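Iminosuccinate reductase (Paracoccus denitrificans, PDB 6RQA) catalyses the NADH-dependent reduction of iminosuccinate to L-aspartate, regenerating the amino-group donor of the beta-hydroxyaspartate cycle used for glyoxylate assimilation. Local coordinates at residues Gly66-Leu71 / Gln97-Ile102; Ala120-Asn125 / Ala321-Val326; Gly272-Ala277 / Gly281-Asp286; Ala55-Val60 / Thr262-Gln267. All blocks are in the same frame, centred on the assembly; numbering follows the deposited sequence.

Contact 1. Residues Gly66-Leu71 / Gln97-Ile102. With TB (terbium(III) ion), chain D.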
loop_
_atom_site.group_PDB
_atom_site.type_symbol
_atom_site.label_atom_id
_atom_site.label_comp_id
_atom_site.label_asym_id
_atom_site.label_seq_id
_atom_site.Cartn_x
_atom_site.Cartn_y
_atom_site.Cartn_z
ATOM N N GLY A 66 13.847 -8.354 -0.016
ATOM C CA GLY A 66 15.195 -8.856 -0.176
ATOM C C GLY A 66 16.254 -8.122 0.616
ATOM O O GLY A 66 17.414 -8.553 0.615
ATOM N N HIS A 67 15.898 -7.035 1.294
ATOM C CA HIS A 67 16.836 -6.241 2.077
ATOM C C HIS A 67 16.592 -6.514 3.554
ATOM O O HIS A 67 15.469 -6.346 4.040
ATOM C CB HIS A 67 16.677 -4.752 1.769
ATOM C CG HIS A 67 17.693 -3.883 2.441
ATOM N ND1 HIS A 67 18.967 -3.710 1.946
ATOM C CD2 HIS A 67 17.622 -3.137 3.569
ATOM C CE1 HIS A 67 19.639 -2.894 2.740
ATOM N NE2 HIS A 67 18.845 -2.533 3.733
ATOM N N GLU A 68 17.644 -6.941 4.260
ATOM C CA GLU A 68 17.578 -7.249 5.690
ATOM C C GLU A 68 16.547 -8.336 5.994
ATOM O O GLU A 68 16.008 -8.396 7.102
ATOM C CB GLU A 68 17.285 -5.993 6.521
ATOM C CG GLU A 68 18.406 -4.959 6.537
ATOM C CD GLU A 68 19.528 -5.312 7.503
ATOM O OE1 GLU A 68 20.476 -4.507 7.632
ATOM O OE2 GLU A 68 19.462 -6.388 8.135
ATOM N N ASP A 69 16.270 -9.199 5.011
ATOM C CA ASP A 69 15.291 -10.282 5.146
ATOM C C ASP A 69 13.917 -9.759 5.552
ATOM O O ASP A 69 13.136 -10.466 6.193
ATOM C CB ASP A 69 15.766 -11.343 6.144
ATOM C CG ASP A 69 17.067 -11.989 5.729
ATOM O OD1 ASP A 69 17.214 -12.314 4.532
ATOM O OD2 ASP A 69 17.944 -12.167 6.600
ATOM N N ALA A 70 13.608 -8.525 5.169
ATOM C CA ALA A 70 12.417 -7.852 5.661
ATOM C C ALA A 70 11.171 -8.281 4.895
ATOM O O ALA A 70 11.222 -8.621 3.711
ATOM C CB ALA A 70 12.584 -6.338 5.562
ATOM N N LEU A 71 10.041 -8.257 5.597
ATOM C CA LEU A 71 8.720 -8.444 5.011
ATOM C C LEU A 71 7.972 -7.123 5.128
ATOM O O LEU A 71 7.745 -6.634 6.239
ATOM C CB LEU A 71 7.952 -9.564 5.714
ATOM C CG LEU A 71 8.151 -10.998 5.220
ATOM C CD1 LEU A 71 7.749 -11.117 3.757
ATOM C CD2 LEU A 71 9.585 -11.466 5.426
ATOM N N GLN A 97 17.266 -6.325 15.969
ATOM C CA GLN A 97 17.914 -6.268 17.274
ATOM C C GLN A 97 19.248 -5.538 17.206
ATOM O O GLN A 97 19.660 -4.904 18.184
ATOM C CB GLN A 97 18.108 -7.681 17.830
ATOM C CG GLN A 97 18.611 -7.720 19.265
ATOM C CD GLN A 97 18.843 -9.131 19.764
ATOM O OE1 GLN A 97 19.635 -9.882 19.192
ATOM N NE2 GLN A 97 18.149 -9.503 20.833
ATOM N N LYS A 98 19.933 -5.601 16.059
ATOM C CA LYS A 98 21.199 -4.894 15.911
ATOM C C LYS A 98 21.013 -3.384 15.855
ATOM O O LYS A 98 21.972 -2.645 16.102
ATOM C CB LYS A 98 21.934 -5.382 14.661
ATOM C CG LYS A 98 21.301 -4.959 13.350
ATOM C CD LYS A 98 21.786 -5.844 12.217
ATOM C CE LYS A 98 21.201 -5.422 10.882
ATOM N NZ LYS A 98 21.636 -6.339 9.795
ATOM N N HIS A 99 19.810 -2.913 15.536
ATOM C CA HIS A 99 19.481 -1.497 15.594
ATOM C C HIS A 99 18.822 -1.111 16.911
ATOM O O HIS A 99 18.370 0.030 17.054
ATOM C CB HIS A 99 18.570 -1.117 14.423
ATOM C CG HIS A 99 19.172 -1.375 13.076
ATOM N ND1 HIS A 99 20.155 -0.575 12.534
ATOM C CD2 HIS A 99 18.927 -2.341 12.160
ATOM C CE1 HIS A 99 20.491 -1.039 11.344
ATOM N NE2 HIS A 99 19.761 -2.110 11.093
ATOM N N ASN A 100 18.761 -2.037 17.872
ATOM C CA ASN A 100 18.082 -1.824 19.154
ATOM C C ASN A 100 16.610 -1.475 18.938
ATOM O O ASN A 100 16.065 -0.551 19.544
ATOM C CB ASN A 100 18.791 -0.752 19.989
ATOM C CG ASN A 100 18.317 -0.727 21.428
ATOM O OD1 ASN A 100 17.999 -1.766 22.007
ATOM N ND2 ASN A 100 18.257 0.464 22.011
ATOM N N LEU A 101 15.965 -2.229 18.053
ATOM C CA LEU A 101 14.564 -2.025 17.722
ATOM C C LEU A 101 13.846 -3.366 17.714
ATOM O O LEU A 101 14.453 -4.412 17.471
ATOM C CB LEU A 101 14.401 -1.340 16.356
ATOM C CG LEU A 101 14.893 0.103 16.245
ATOM C CD1 LEU A 101 14.920 0.545 14.796
ATOM C CD2 LEU A 101 14.008 1.026 17.061
ATOM N N ILE A 102 12.541 -3.328 17.990
ATOM C CA ILE A 102 11.746 -4.542 17.878
ATOM C C ILE A 102 11.589 -4.913 16.407
ATOM O O ILE A 102 11.707 -4.075 15.505
ATOM C CB ILE A 102 10.381 -4.377 18.567
ATOM C CG1 ILE A 102 9.542 -3.311 17.863
ATOM C CG2 ILE A 102 10.574 -4.009 20.032
ATOM C CD1 ILE A 102 8.173 -3.110 18.481
HETATM TB TB TB D . 19.598 -13.266 5.405
#
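Lys98 NZ is held by both oxygens of the Glu68 carboxylate, unequally: it stands 2.7 Å from Glu68 OE2, on that oxygen's syn lone pair, while its hydrogen bond to Glu68 OE1, at 3.1 Å, is weak. Together they form a salt bridge between side chains that arrive from opposite directions. Beyond CG the lysine chain runs fully extended, which carries the ammonium most of the way to the carboxylate, although the nearest CA atoms, those of Glu68 and Lys98, are 11.1 Å apart. The glutamate instead bends at chi2 (-80°), and Glu68 OE1 comes to the edge of the His99 ring, 4.3 Å from His99 NE2. Glu68 and Asp69 are the central residues of a type I' turn running from His67 to Ala70, closed by Ala70 N to His67 O (3.1 Å); it lies in the loop that joins the antiparallel strands 55-64 and 71-79. An alanine in place of Glu68 would probably leave the Lys98 ammonium without its mate in this contact and the long lysine chain freer to swing. Next in the turn, Asp69 binds a terbium ion with both oxygens, OD2 at 2.3 Å and OD1 at 2.7 Å from the metal. The second subunit lies beside both loops: its Asp114 accepts a hydrogen bond from His67 NE2, and its Thr115 packs on His99.

Contact 2. Residues Ala120-Asn125 / Ala321-Val326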
loop_
_atom_site.group_PDB
_atom_site.type_symbol
_atom_site.label_atom_id
_atom_site.label_comp_id
_atom_site.label_asym_id
_atom_site.label_seq_id
_atom_site.Cartn_x
_atom_site.Cartn_y
_atom_site.Cartn_z
ATOM N N ALA A 120 -4.185 11.689 9.207
ATOM C CA ALA A 120 -3.463 11.327 10.417
ATOM C C ALA A 120 -2.400 10.280 10.117
ATOM O O ALA A 120 -2.523 9.492 9.177
ATOM C CB ALA A 120 -4.416 10.804 11.500
ATOM N N ALA A 121 -1.347 10.293 10.934
ATOM C CA ALA A 121 -0.329 9.250 10.954
ATOM C C ALA A 121 -0.107 8.850 12.403
ATOM O O ALA A 121 0.189 9.704 13.245
ATOM C CB ALA A 121 0.980 9.724 10.320
ATOM N N VAL A 122 -0.259 7.561 12.696
ATOM C CA VAL A 122 -0.217 7.053 14.061
ATOM C C VAL A 122 0.789 5.914 14.138
ATOM O O VAL A 122 0.864 5.080 13.229
ATOM C CB VAL A 122 -1.609 6.574 14.528
ATOM C CG1 VAL A 122 -1.589 6.215 16.004
ATOM C CG2 VAL A 122 -2.664 7.632 14.243
ATOM N N GLY A 123 1.564 5.884 15.218
ATOM C CA GLY A 123 2.431 4.742 15.457
ATOM C C GLY A 123 1.616 3.471 15.615
ATOM O O GLY A 123 0.582 3.451 16.285
ATOM N N GLY A 124 2.089 2.397 14.987
ATOM C CA GLY A 124 1.289 1.192 14.894
ATOM C C GLY A 124 1.792 -0.012 15.662
ATOM O O GLY A 124 1.136 -1.058 15.658
ATOM N N ASN A 125 2.942 0.109 16.328
ATOM C CA ASN A 125 3.496 -1.029 17.055
ATOM C C ASN A 125 2.570 -1.460 18.187
ATOM O O ASN A 125 2.045 -2.581 18.186
ATOM C CB ASN A 125 4.889 -0.689 17.591
ATOM C CG ASN A 125 5.929 -0.595 16.493
ATOM O OD1 ASN A 125 5.734 -1.110 15.392
ATOM N ND2 ASN A 125 7.046 0.060 16.790
ATOM N N ALA A 321 -9.529 0.982 12.838
ATOM C CA ALA A 321 -10.495 1.303 13.883
ATOM C C ALA A 321 -9.803 1.733 15.168
ATOM O O ALA A 321 -10.237 2.688 15.824
ATOM C CB ALA A 321 -11.404 0.104 14.145
ATOM N N VAL A 322 -8.725 1.046 15.544
ATOM C CA VAL A 322 -8.054 1.375 16.795
ATOM C C VAL A 322 -7.221 2.645 16.648
ATOM O O VAL A 322 -6.979 3.349 17.636
ATOM C CB VAL A 322 -7.207 0.182 17.276
ATOM C CG1 VAL A 322 -5.937 0.043 16.445
ATOM C CG2 VAL A 322 -6.881 0.315 18.752
ATOM N N ALA A 323 -6.787 2.973 15.428
ATOM C CA ALA A 323 -6.020 4.197 15.222
ATOM C C ALA A 323 -6.925 5.420 15.154
ATOM O O ALA A 323 -6.556 6.495 15.637
ATOM C CB ALA A 323 -5.178 4.091 13.952
ATOM N N GLN A 324 -8.109 5.277 14.551
ATOM C CA GLN A 324 -9.055 6.387 14.516
ATOM C C GLN A 324 -9.475 6.795 15.921
ATOM O O GLN A 324 -9.580 7.988 16.224
ATOM C CB GLN A 324 -10.275 6.016 13.673
ATOM C CG GLN A 324 -11.419 7.023 13.742
ATOM C CD GLN A 324 -11.023 8.407 13.250
ATOM O OE1 GLN A 324 -10.037 8.571 12.530
ATOM N NE2 GLN A 324 -11.796 9.413 13.640
ATOM N N ALA A 325 -9.712 5.814 16.797
ATOM C CA ALA A 325 -10.045 6.125 18.183
ATOM C C ALA A 325 -8.889 6.819 18.894
ATOM O O ALA A 325 -9.116 7.691 19.742
ATOM C CB ALA A 325 -10.440 4.849 18.925
ATOM N N VAL A 326 -7.650 6.453 18.560
ATOM C CA VAL A 326 -6.488 7.086 19.177
ATOM C C VAL A 326 -6.398 8.552 18.775
ATOM O O VAL A 326 -6.097 9.420 19.606
ATOM C CB VAL A 326 -5.206 6.315 18.811
ATOM C CG1 VAL A 326 -3.977 7.184 19.023
ATOM C CG2 VAL A 326 -5.103 5.052 19.640
#
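Val122, on strand 118-123, carries its side of the contact alone, presenting one methyl each to Val326 and Ala323 of helix 316-333. Val122 CG1 lies 4.0 Å from Val326 CG1, with the two valine side chains crossing at a slant, and Val122 CG2 lies 4.4 Å from Ala323 CB. The division of labour follows from the first torsion of Val122: with CG1 trans to the backbone nitrogen (chi1 -173°), that methyl is directed to the later helical residue and CG2 is left for the earlier one. Ala323 has no side chain beyond CB, and the backbones can accordingly draw near, the CA atoms of Val122 and Ala323 being 6.6 Å apart. All three touching residues are buried; their side chains meet through methyl groups alone, and Val122 CG2 also lies 4.3 Å from the backbone oxygen Ala323 O. The other side of the helix is looser: Ala321, Gln324 and Ala325 are partly exposed, and Gln324 sets out away from the strand. The active-site region is not far: the side chain of Ala323 is about 8 Å from that of Lys88, the proton donor/acceptor by similarity, and about 9 Å from that of the NAD(+)-binding Arg131. Around the valines, Leu127 of helix 125-143 touches Val122, Ala323 and Val326; Val25 of strand 22-25 also packs here, against both valines, as does Val108 of strand 104-111, against Ala323.

Contact 3. Residues Gly272-Ala277 / Gly281-Asp286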
loop_
_atom_site.group_PDB
_atom_site.type_symbol
_atom_site.label_atom_id
_atom_site.label_comp_id
_atom_site.label_asym_id
_atom_site.label_seq_id
_atom_site.Cartn_x
_atom_site.Cartn_y
_atom_site.Cartn_z
ATOM N N GLY A 272 -4.033 -18.326 7.243
ATOM C CA GLY A 272 -4.476 -18.595 8.592
ATOM C C GLY A 272 -4.225 -20.031 9.010
ATOM O O GLY A 272 -3.534 -20.802 8.343
ATOM N N GLU A 273 -4.810 -20.390 10.155
ATOM C CA GLU A 273 -4.624 -21.735 10.690
ATOM C C GLU A 273 -5.344 -22.781 9.847
ATOM O O GLU A 273 -4.914 -23.939 9.798
ATOM C CB GLU A 273 -5.106 -21.788 12.141
ATOM C CG GLU A 273 -4.722 -23.055 12.893
ATOM C CD GLU A 273 -3.220 -23.262 12.965
ATOM O OE1 GLU A 273 -2.758 -24.378 12.651
ATOM O OE2 GLU A 273 -2.504 -22.307 13.331
ATOM N N CYS A 274 -6.424 -22.394 9.170
ATOM C CA CYS A 274 -7.183 -23.321 8.339
ATOM C C CYS A 274 -6.465 -23.701 7.050
ATOM O O CYS A 274 -6.974 -24.558 6.318
ATOM C CB CYS A 274 -8.550 -22.721 8.002
ATOM S SG CYS A 274 -9.565 -22.317 9.439
ATOM N N GLN A 275 -5.308 -23.102 6.753
ATOM C CA GLN A 275 -4.618 -23.384 5.499
ATOM C C GLN A 275 -4.197 -24.842 5.376
ATOM O O GLN A 275 -4.039 -25.338 4.256
ATOM C CB GLN A 275 -3.390 -22.481 5.359
ATOM C CG GLN A 275 -2.254 -22.828 6.311
ATOM C CD GLN A 275 -1.072 -21.889 6.179
ATOM O OE1 GLN A 275 -0.182 -22.105 5.358
ATOM N NE2 GLN A 275 -1.057 -20.838 6.992
ATOM N N HIS A 276 -4.016 -25.540 6.496
ATOM C CA HIS A 276 -3.562 -26.924 6.460
ATOM C C HIS A 276 -4.719 -27.908 6.356
ATOM O O HIS A 276 -4.619 -28.905 5.634
ATOM C CB HIS A 276 -2.715 -27.223 7.698
ATOM C CG HIS A 276 -1.599 -26.248 7.905
ATOM N ND1 HIS A 276 -0.407 -26.323 7.217
ATOM C CD2 HIS A 276 -1.499 -25.166 8.712
ATOM C CE1 HIS A 276 0.382 -25.333 7.595
ATOM N NE2 HIS A 276 -0.258 -24.615 8.501
ATOM N N ALA A 277 -5.821 -27.648 7.062
ATOM C CA ALA A 277 -7.009 -28.479 6.911
ATOM C C ALA A 277 -7.695 -28.256 5.569
ATOM O O ALA A 277 -8.437 -29.132 5.113
ATOM C CB ALA A 277 -7.988 -28.213 8.055
ATOM N N GLY A 281 -7.831 -31.312 2.408
ATOM C CA GLY A 281 -9.190 -31.685 2.075
ATOM C C GLY A 281 -10.076 -31.997 3.258
ATOM O O GLY A 281 -11.218 -32.422 3.060
ATOM N N LEU A 282 -9.583 -31.800 4.484
ATOM C CA LEU A 282 -10.385 -32.091 5.667
ATOM C C LEU A 282 -11.587 -31.164 5.778
ATOM O O LEU A 282 -12.643 -31.576 6.271
ATOM C CB LEU A 282 -9.516 -31.991 6.921
ATOM C CG LEU A 282 -8.387 -33.015 7.042
ATOM C CD1 LEU A 282 -7.372 -32.574 8.083
ATOM C CD2 LEU A 282 -8.947 -34.386 7.388
ATOM N N ILE A 283 -11.449 -29.913 5.334
ATOM C CA ILE A 283 -12.534 -28.942 5.356
ATOM C C ILE A 283 -12.549 -28.190 4.033
ATOM O O ILE A 283 -11.591 -28.224 3.258
ATOM C CB ILE A 283 -12.411 -27.940 6.525
ATOM C CG1 ILE A 283 -11.098 -27.160 6.415
ATOM C CG2 ILE A 283 -12.510 -28.654 7.866
ATOM C CD1 ILE A 283 -10.966 -26.041 7.419
ATOM N N ARG A 284 -13.660 -27.503 3.784
ATOM C CA ARG A 284 -13.805 -26.618 2.642
ATOM C C ARG A 284 -14.081 -25.204 3.139
ATOM O O ARG A 284 -14.558 -25.001 4.258
ATOM C CB ARG A 284 -14.922 -27.092 1.703
ATOM C CG ARG A 284 -16.199 -27.521 2.408
ATOM C CD ARG A 284 -17.206 -28.083 1.415
ATOM N NE ARG A 284 -18.461 -28.467 2.055
ATOM C CZ ARG A 284 -18.714 -29.678 2.541
ATOM N NH1 ARG A 284 -19.885 -29.937 3.107
ATOM N NH2 ARG A 284 -17.796 -30.633 2.459
ATOM N N GLU A 285 -13.771 -24.220 2.290
ATOM C CA GLU A 285 -13.813 -22.828 2.728
ATOM C C GLU A 285 -15.219 -22.369 3.095
ATOM O O GLU A 285 -15.362 -21.418 3.871
ATOM C CB GLU A 285 -13.232 -21.907 1.653
ATOM C CG GLU A 285 -14.089 -21.753 0.410
ATOM C CD GLU A 285 -13.894 -20.406 -0.261
ATOM O OE1 GLU A 285 -13.871 -19.383 0.457
ATOM O OE2 GLU A 285 -13.759 -20.368 -1.502
ATOM N N ASP A 286 -16.232 -23.115 2.666
ATOM C CA ASP A 286 -17.609 -22.669 2.989
ATOM C C ASP A 286 -17.965 -23.126 4.393
ATOM O O ASP A 286 -18.956 -22.699 4.916
ATOM C CB ASP A 286 -18.631 -22.993 1.901
ATOM C CG ASP A 286 -18.485 -24.360 1.285
ATOM O OD1 ASP A 286 -18.217 -24.416 0.091
ATOM O OD2 ASP A 286 -18.690 -25.342 1.995
#
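Ala277 and Ile283 meet at the C-terminal end of helix 275-279, where the chain leaves the helix through Gly281, with a phi of +71°, and heads for strand 288-290 at the edge of the parallel, Rossmann-type sheet of the NAD-binding domain. The turn brings the chain back over the helix end, and Ile283 N donates to Ala277 O (3.1 Å, 154° at the hydrogen), reaching the oxygen from above the carbonyl plane. The isoleucine side chain also turns to the helix. From CB, the first torsion (chi1 60°) sets CG1 between the backbone nitrogen and the carbonyl carbon, which lays this branch against the helix. Ile283 CG1 rests 3.6 Å from Ala277 O and 3.7 Å from Ala277 CB. At the tip, CD1 still touches the alanine methyl and continues to Cys274, three residues before Ala277, with 4.1 Å between Ile283 CD1 and Cys274 CB. Replacing Ile283 by an alanine would probably open a gap beside Ala277 CB and Cys274 CB. Leu282 adds a shallower apolar touch, its CB 4.2 Å from Ala277 CB, and its side chain also packs on Pro252 and Ala256 of helix 252-256. Next to Cys274, Glu273 OE2 is hydrogen-bonded to OG1 of Thr242, a residue that binds NAD(+). In the type I turn from Gly272 to Gln275, the last residue reaches back along its own segment: Gln275 NE2 donates to Gly272 O at 2.8 Å, with the acceptor lying close to the amide plane.

Contact 4. Residues Ala55-Val60 / Thr262-Gln267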
loop_
_atom_site.group_PDB
_atom_site.type_symbol
_atom_site.label_atom_id
_atom_site.label_comp_id
_atom_site.label_asym_id
_atom_site.label_seq_id
_atom_site.Cartn_x
_atom_site.Cartn_y
_atom_site.Cartn_z
ATOM N N ALA A 55 -18.123 -2.435 5.619
ATOM C CA ALA A 55 -16.686 -2.214 5.662
ATOM C C ALA A 55 -16.001 -3.422 5.047
ATOM O O ALA A 55 -16.540 -4.532 5.069
ATOM C CB ALA A 55 -16.196 -1.984 7.096
ATOM N N TYR A 56 -14.811 -3.199 4.494
ATOM C CA TYR A 56 -14.075 -4.285 3.862
ATOM C C TYR A 56 -12.595 -3.937 3.833
ATOM O O TYR A 56 -12.210 -2.769 3.919
ATOM C CB TYR A 56 -14.592 -4.568 2.446
ATOM C CG TYR A 56 -14.110 -3.591 1.395
ATOM C CD1 TYR A 56 -14.668 -2.323 1.287
ATOM C CD2 TYR A 56 -13.108 -3.944 0.501
ATOM C CE1 TYR A 56 -14.232 -1.430 0.323
ATOM C CE2 TYR A 56 -12.668 -3.061 -0.466
ATOM C CZ TYR A 56 -13.233 -1.805 -0.551
ATOM O OH TYR A 56 -12.794 -0.925 -1.517
ATOM N N ASN A 57 -11.774 -4.974 3.700
ATOM C CA ASN A 57 -10.327 -4.834 3.637
ATOM C C ASN A 57 -9.856 -4.893 2.192
ATOM O O ASN A 57 -10.350 -5.698 1.399
ATOM C CB ASN A 57 -9.633 -5.933 4.445
ATOM C CG ASN A 57 -10.050 -5.939 5.898
ATOM O OD1 ASN A 57 -9.547 -5.154 6.703
ATOM N ND2 ASN A 57 -10.967 -6.833 6.247
ATOM N N PHE A 58 -8.889 -4.040 1.860
ATOM C CA PHE A 58 -8.292 -4.056 0.537
ATOM C C PHE A 58 -7.447 -5.315 0.360
ATOM O O PHE A 58 -7.070 -5.965 1.338
ATOM C CB PHE A 58 -7.427 -2.815 0.326
ATOM C CG PHE A 58 -8.188 -1.521 0.379
ATOM C CD1 PHE A 58 -9.566 -1.499 0.229
ATOM C CD2 PHE A 58 -7.522 -0.322 0.572
ATOM C CE1 PHE A 58 -10.261 -0.308 0.279
ATOM C CE2 PHE A 58 -8.214 0.872 0.623
ATOM C CZ PHE A 58 -9.584 0.879 0.475
ATOM N N PRO A 59 -7.149 -5.691 -0.884
ATOM C CA PRO A 59 -6.201 -6.789 -1.111
ATOM C C PRO A 59 -4.851 -6.477 -0.478
ATOM O O PRO A 59 -4.288 -5.398 -0.670
ATOM C CB PRO A 59 -6.110 -6.868 -2.638
ATOM C CG PRO A 59 -7.405 -6.309 -3.115
ATOM C CD PRO A 59 -7.765 -5.228 -2.140
ATOM N N VAL A 60 -4.338 -7.434 0.287
ATOM C CA VAL A 60 -3.129 -7.216 1.073
ATOM C C VAL A 60 -1.908 -7.301 0.168
ATOM O O VAL A 60 -1.756 -8.252 -0.606
ATOM C CB VAL A 60 -3.038 -8.233 2.221
ATOM C CG1 VAL A 60 -1.725 -8.066 2.976
ATOM C CG2 VAL A 60 -4.223 -8.078 3.161
ATOM N N THR A 262 -13.669 -16.876 11.724
ATOM C CA THR A 262 -12.490 -16.113 11.333
ATOM C C THR A 262 -12.892 -14.669 11.074
ATOM O O THR A 262 -14.074 -14.315 11.089
ATOM C CB THR A 262 -11.815 -16.714 10.095
ATOM O OG1 THR A 262 -10.561 -16.060 9.871
ATOM C CG2 THR A 262 -12.693 -16.525 8.869
ATOM N N ASP A 263 -11.880 -13.835 10.836
ATOM C CA ASP A 263 -12.091 -12.436 10.481
ATOM C C ASP A 263 -12.214 -12.241 8.975
ATOM O O ASP A 263 -13.106 -11.521 8.514
ATOM C CB ASP A 263 -10.950 -11.576 11.035
ATOM C CG ASP A 263 -9.581 -12.194 10.803
ATOM O OD1 ASP A 263 -9.470 -13.121 9.972
ATOM O OD2 ASP A 263 -8.614 -11.757 11.463
ATOM N N GLU A 264 -11.337 -12.875 8.200
ATOM C CA GLU A 264 -11.393 -12.842 6.745
ATOM C C GLU A 264 -11.261 -14.270 6.238
ATOM O O GLU A 264 -10.221 -14.906 6.437
ATOM C CB GLU A 264 -10.287 -11.954 6.166
ATOM C CG GLU A 264 -10.429 -11.665 4.680
ATOM C CD GLU A 264 -11.617 -10.774 4.369
ATOM O OE1 GLU A 264 -12.058 -10.028 5.270
ATOM O OE2 GLU A 264 -12.113 -10.819 3.224
ATOM N N VAL A 265 -12.317 -14.774 5.595
ATOM C CA VAL A 265 -12.325 -16.164 5.143
ATOM C C VAL A 265 -11.264 -16.394 4.075
ATOM O O VAL A 265 -10.679 -17.481 3.993
ATOM C CB VAL A 265 -13.729 -16.552 4.638
ATOM C CG1 VAL A 265 -13.795 -18.041 4.326
ATOM C CG2 VAL A 265 -14.790 -16.166 5.661
ATOM N N ALA A 266 -10.997 -15.381 3.246
ATOM C CA ALA A 266 -9.982 -15.520 2.207
ATOM C C ALA A 266 -8.594 -15.706 2.809
ATOM O O ALA A 266 -7.806 -16.525 2.321
ATOM C CB ALA A 266 -10.011 -14.304 1.283
ATOM N N GLN A 267 -8.277 -14.958 3.868
ATOM C CA GLN A 267 -6.974 -15.096 4.508
ATOM C C GLN A 267 -6.900 -16.332 5.393
ATOM O O GLN A 267 -5.822 -16.919 5.538
ATOM C CB GLN A 267 -6.653 -13.847 5.332
ATOM C CG GLN A 267 -6.670 -12.551 4.533
ATOM C CD GLN A 267 -6.308 -11.342 5.375
ATOM O OE1 GLN A 267 -5.720 -11.472 6.449
ATOM N NE2 GLN A 267 -6.663 -10.155 4.892
HETATM O O HOH W 1 -13.218 -7.537 3.678
#
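The start of helix 265-270, with Glu264 at its N-cap position, faces Asn57 on strand 55-64, so the contact joins the strand at the edge of the mixed sheet within this chain to the NAD-binding domain. A water molecule makes the bridge: it accepts from Asn57 N at 2.9 Å and donates to Glu264 OE1 at 3.2 Å. Asn57 ND2 also comes within 3.5 Å of Glu264 OE1, but the side chains slide past each other and the amide and carboxylate planes stand 85° apart. The other end of that amide is engaged by helix 316-333, where Asn57 OD1 accepts from Leu317 N. Glu264 reaches the water by a bend at chi2 (69°). Glu264 N donates to Asp263 OD1 at 2.6 Å, meeting that oxygen on its anti side. Further along, Val60 packs against the Gln267 side chain, the two crossing at about a right angle; the Gln267 side chain is about 8 Å from bound NAD. Because the bridging water accepts from a backbone N-H and donates to a carboxylate oxygen, Glu264 is linked to the strand through solvent, with no direct hydrogen bond between the Asn57 and Glu264 side chains.

Overall arrangement
Contacts 1, 2 and 4 all draw on the mixed sheet or its loops, whereas contact 3 lies wholly in the NAD-binding domain with its parallel sheet. Along the chain, contact 1 is nested in the long loop closed by contact 4, and contact 3 in that closed by contact 2; contacts 2 and 4 cross. Contacts 3 and 4 are neighbours, their centres 16 Å apart, with helices 265-270 and 275-279 in succession and a probable hydrogen bond from Gly272 N to Gln267 O. Contacts 2 and 3 lie 32 Å apart on opposite sides of the chain's centre. The crossing is consistent with two closely interlocked domains, while contacts 1 and 4 both touch the second subunit.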